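Local structure of colicin-B (Escherichia coli, 1RH1) at residues T260-F272 with S279-S291. The protein kills Escherichia coli and close relatives by forming a channel that depolarises the cytoplasmic membrane and dissipates the energy of the cell. Sequence-based numbering, arbitrary orientation.
Sequences TMSSNNHDVIVRF and SPLYISAVEILDS
OD1 of the buried D267 takes the hydroxyl of Y282 on its anti lone pair, OH to OD1 2.6 Å, with carboxylate and ring planes 75° apart. R170 forms a salt bridge to the same oxygen and the phenol also accepts the backbone N-H of L171, so both ends of this bond are tied to strand 169-176. A chi1 of 170° sets the Y282 ring opposite its own backbone N; the ring leans over strand 266-271, and I269 CG1 meets its edge in plane at CD2, 3.9 Å away. On the other face, I283 CG2 touches V270 CG2 at 3.6 Å and V268 CG2 at 3.8 Å. F272 turns its ring edge to L281 CB, 4.1 Å from CE2, with V270 CG1 over one face, toward the rim. Between the two faces, paired backbone bonds join H266 with A285, V268 with I283 and V270 with L281; the H266 pair is uneven, A285 N to H266 O measuring 2.7 Å but H266 N to A285 O 3.3 Å. Past the strands, the extended side chain of E287 reaches the S262-N265 turn, OE2 lying 3.4 Å from S262 OG and hydrogen-bonded to S24 of the TonB box. Strand 189-201 runs parallel beside 266-271 and strand 139-146 antiparallel beside 281-286, so this antiparallel beta hairpin lies inside a mixed sheet, its second strand leading to the long helix 291-340.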
# COMPACT_ATOMS: atom_id res chain seq x y z
N THR A 260 8.72 3.82 -5.30
CA THR A 260 8.58 3.73 -6.75
C THR A 260 9.44 2.66 -7.42
O THR A 260 10.62 2.53 -7.08
CB THR A 260 8.92 5.07 -7.47
OG1 THR A 260 10.17 5.45 -6.94
CG2 THR A 260 7.96 6.21 -7.26
N MET A 261 8.91 1.84 -8.34
CA MET A 261 9.75 0.93 -9.10
C MET A 261 9.98 1.51 -10.48
O MET A 261 9.01 1.85 -11.17
CB MET A 261 9.12 -0.47 -9.27
CG MET A 261 7.60 -0.66 -9.13
SD MET A 261 7.07 -2.40 -9.02
CE MET A 261 7.83 -2.86 -7.47
N SER A 262 11.26 1.69 -10.85
CA SER A 262 11.72 2.18 -12.16
C SER A 262 11.15 1.26 -13.24
O SER A 262 11.16 0.04 -13.04
CB SER A 262 13.26 2.17 -12.17
OG SER A 262 13.88 2.41 -13.43
N SER A 263 10.64 1.77 -14.38
CA SER A 263 9.97 0.87 -15.32
C SER A 263 10.88 -0.16 -15.98
O SER A 263 10.39 -1.19 -16.45
CB SER A 263 9.29 1.68 -16.43
OG SER A 263 10.22 2.09 -17.43
N ASN A 264 12.19 0.10 -16.00
CA ASN A 264 13.15 -0.77 -16.67
C ASN A 264 13.91 -1.75 -15.80
O ASN A 264 14.78 -2.47 -16.28
CB ASN A 264 14.12 0.11 -17.44
CG ASN A 264 13.47 0.90 -18.58
OD1 ASN A 264 13.92 2.00 -18.89
ND2 ASN A 264 12.42 0.42 -19.26
N ASN A 265 13.52 -1.82 -14.52
CA ASN A 265 14.03 -2.76 -13.53
C ASN A 265 13.13 -3.99 -13.30
O ASN A 265 11.90 -3.89 -13.20
CB ASN A 265 14.23 -2.04 -12.19
CG ASN A 265 15.36 -1.02 -12.15
OD1 ASN A 265 15.54 -0.25 -11.21
ND2 ASN A 265 16.16 -1.01 -13.21
N HIS A 266 13.75 -5.18 -13.18
CA HIS A 266 13.04 -6.43 -12.99
C HIS A 266 13.88 -7.46 -12.28
O HIS A 266 15.10 -7.44 -12.35
CB HIS A 266 12.62 -7.02 -14.34
CG HIS A 266 11.22 -7.60 -14.37
ND1 HIS A 266 10.88 -8.78 -14.88
CD2 HIS A 266 10.07 -7.01 -13.87
CE1 HIS A 266 9.57 -8.89 -14.69
NE2 HIS A 266 9.07 -7.83 -14.08
N ASP A 267 13.17 -8.33 -11.56
CA ASP A 267 13.72 -9.53 -10.92
C ASP A 267 12.78 -10.69 -11.18
O ASP A 267 11.56 -10.55 -11.14
CB ASP A 267 13.88 -9.39 -9.39
CG ASP A 267 12.68 -8.95 -8.54
OD1 ASP A 267 12.78 -9.05 -7.31
OD2 ASP A 267 11.67 -8.50 -9.09
N VAL A 268 13.33 -11.85 -11.56
CA VAL A 268 12.49 -12.99 -11.88
C VAL A 268 13.14 -14.27 -11.39
O VAL A 268 14.29 -14.26 -10.96
CB VAL A 268 12.26 -13.15 -13.42
CG1 VAL A 268 11.58 -11.94 -14.01
CG2 VAL A 268 13.58 -13.32 -14.11
N ILE A 269 12.42 -15.38 -11.43
CA ILE A 269 13.05 -16.64 -11.09
C ILE A 269 13.03 -17.41 -12.38
O ILE A 269 12.00 -17.76 -12.95
CB ILE A 269 12.26 -17.35 -9.97
CG1 ILE A 269 12.61 -16.71 -8.65
CG2 ILE A 269 12.60 -18.82 -9.90
CD1 ILE A 269 11.87 -17.34 -7.47
N VAL A 270 14.25 -17.58 -12.87
CA VAL A 270 14.48 -18.28 -14.12
C VAL A 270 14.51 -19.75 -13.78
O VAL A 270 15.32 -20.21 -12.97
CB VAL A 270 15.83 -17.86 -14.73
CG1 VAL A 270 16.01 -18.64 -16.00
CG2 VAL A 270 15.87 -16.39 -15.05
N ARG A 271 13.57 -20.45 -14.42
CA ARG A 271 13.38 -21.89 -14.31
C ARG A 271 13.96 -22.62 -15.54
O ARG A 271 13.54 -22.39 -16.67
CB ARG A 271 11.89 -22.10 -14.16
CG ARG A 271 11.38 -23.52 -14.18
CD ARG A 271 9.88 -23.51 -14.10
NE ARG A 271 9.51 -24.60 -13.23
CZ ARG A 271 8.30 -25.14 -13.23
NH1 ARG A 271 7.34 -24.69 -14.05
NH2 ARG A 271 8.04 -26.15 -12.38
N PHE A 272 14.94 -23.52 -15.38
CA PHE A 272 15.55 -24.17 -16.53
C PHE A 272 14.77 -25.36 -17.11
O PHE A 272 13.76 -25.74 -16.52
CB PHE A 272 16.95 -24.55 -16.09
CG PHE A 272 17.80 -23.30 -15.98
CD1 PHE A 272 18.50 -22.83 -17.09
CD2 PHE A 272 17.88 -22.60 -14.77
CE1 PHE A 272 19.27 -21.67 -16.98
CE2 PHE A 272 18.65 -21.45 -14.67
CZ PHE A 272 19.35 -20.98 -15.78
N SER A 279 19.01 -26.07 -11.54
CA SER A 279 18.13 -25.50 -10.54
C SER A 279 17.85 -24.01 -10.74
O SER A 279 18.74 -23.24 -11.13
CB SER A 279 18.72 -25.76 -9.17
OG SER A 279 20.12 -25.62 -9.18
N PRO A 280 16.58 -23.60 -10.53
CA PRO A 280 16.11 -22.24 -10.63
C PRO A 280 16.97 -21.18 -9.99
O PRO A 280 17.44 -21.29 -8.86
CB PRO A 280 14.73 -22.28 -10.04
CG PRO A 280 14.67 -23.60 -9.34
CD PRO A 280 15.44 -24.47 -10.28
N LEU A 281 17.18 -20.18 -10.83
CA LEU A 281 17.96 -19.02 -10.45
C LEU A 281 17.11 -17.77 -10.34
O LEU A 281 16.21 -17.52 -11.15
CB LEU A 281 19.03 -18.86 -11.48
CG LEU A 281 20.14 -17.89 -11.17
CD1 LEU A 281 20.98 -18.43 -10.01
CD2 LEU A 281 20.97 -17.66 -12.43
N TYR A 282 17.35 -17.02 -9.26
CA TYR A 282 16.71 -15.74 -9.04
C TYR A 282 17.71 -14.76 -9.58
O TYR A 282 18.89 -14.81 -9.25
CB TYR A 282 16.48 -15.44 -7.57
CG TYR A 282 16.03 -14.02 -7.21
CD1 TYR A 282 16.96 -13.07 -6.80
CD2 TYR A 282 14.68 -13.64 -7.28
CE1 TYR A 282 16.58 -11.78 -6.47
CE2 TYR A 282 14.28 -12.35 -6.96
CZ TYR A 282 15.24 -11.43 -6.56
OH TYR A 282 14.87 -10.14 -6.27
N ILE A 283 17.22 -13.84 -10.39
CA ILE A 283 18.08 -12.84 -10.96
C ILE A 283 17.44 -11.48 -10.97
O ILE A 283 16.25 -11.31 -11.23
CB ILE A 283 18.48 -13.44 -12.33
CG1 ILE A 283 19.44 -12.52 -13.02
CG2 ILE A 283 17.27 -13.68 -13.19
CD1 ILE A 283 20.17 -13.32 -14.11
N SER A 284 18.25 -10.51 -10.58
CA SER A 284 17.83 -9.12 -10.49
C SER A 284 18.56 -8.21 -11.46
O SER A 284 19.79 -8.19 -11.48
CB SER A 284 18.06 -8.59 -9.10
OG SER A 284 17.42 -7.32 -9.03
N ALA A 285 17.83 -7.41 -12.25
CA ALA A 285 18.43 -6.58 -13.28
C ALA A 285 18.03 -5.11 -13.19
O ALA A 285 16.96 -4.70 -13.64
CB ALA A 285 18.03 -7.10 -14.64
N VAL A 286 18.96 -4.32 -12.64
CA VAL A 286 18.76 -2.90 -12.38
C VAL A 286 19.41 -1.93 -13.36
O VAL A 286 20.49 -2.17 -13.88
CB VAL A 286 19.24 -2.65 -10.93
CG1 VAL A 286 19.31 -1.19 -10.52
CG2 VAL A 286 18.23 -3.33 -10.02
N GLU A 287 18.78 -0.79 -13.53
CA GLU A 287 19.24 0.32 -14.35
C GLU A 287 19.88 1.44 -13.52
O GLU A 287 19.20 2.12 -12.74
CB GLU A 287 18.04 0.82 -15.10
CG GLU A 287 18.30 1.98 -16.04
CD GLU A 287 17.02 2.45 -16.69
OE1 GLU A 287 16.99 2.50 -17.92
OE2 GLU A 287 16.07 2.76 -15.97
N ILE A 288 21.20 1.65 -13.67
CA ILE A 288 21.99 2.70 -13.01
C ILE A 288 21.42 4.03 -13.54
O ILE A 288 21.56 4.31 -14.73
CB ILE A 288 23.53 2.64 -13.35
CG1 ILE A 288 23.90 1.39 -14.13
CG2 ILE A 288 24.36 2.65 -12.09
CD1 ILE A 288 23.49 1.44 -15.65
N LEU A 289 20.72 4.84 -12.70
CA LEU A 289 20.13 6.13 -13.05
C LEU A 289 21.15 7.27 -13.01
O LEU A 289 22.05 7.30 -12.17
CB LEU A 289 18.96 6.42 -12.07
CG LEU A 289 17.46 6.24 -12.40
CD1 LEU A 289 17.07 4.83 -12.79
CD2 LEU A 289 16.70 6.48 -11.14
N ASP A 290 21.04 8.21 -13.95
CA ASP A 290 21.95 9.36 -14.06
C ASP A 290 21.54 10.55 -13.21
O ASP A 290 20.39 10.62 -12.78
CB ASP A 290 22.07 9.83 -15.53
CG ASP A 290 20.80 10.13 -16.32
OD1 ASP A 290 19.84 9.34 -16.26
OD2 ASP A 290 20.79 11.14 -17.03
N SER A 291 22.43 11.51 -12.97
CA SER A 291 22.18 12.65 -12.10
C SER A 291 20.90 13.46 -12.06
O SER A 291 20.53 13.96 -11.00
CB SER A 291 23.29 13.63 -12.29
OG SER A 291 24.12 13.46 -11.15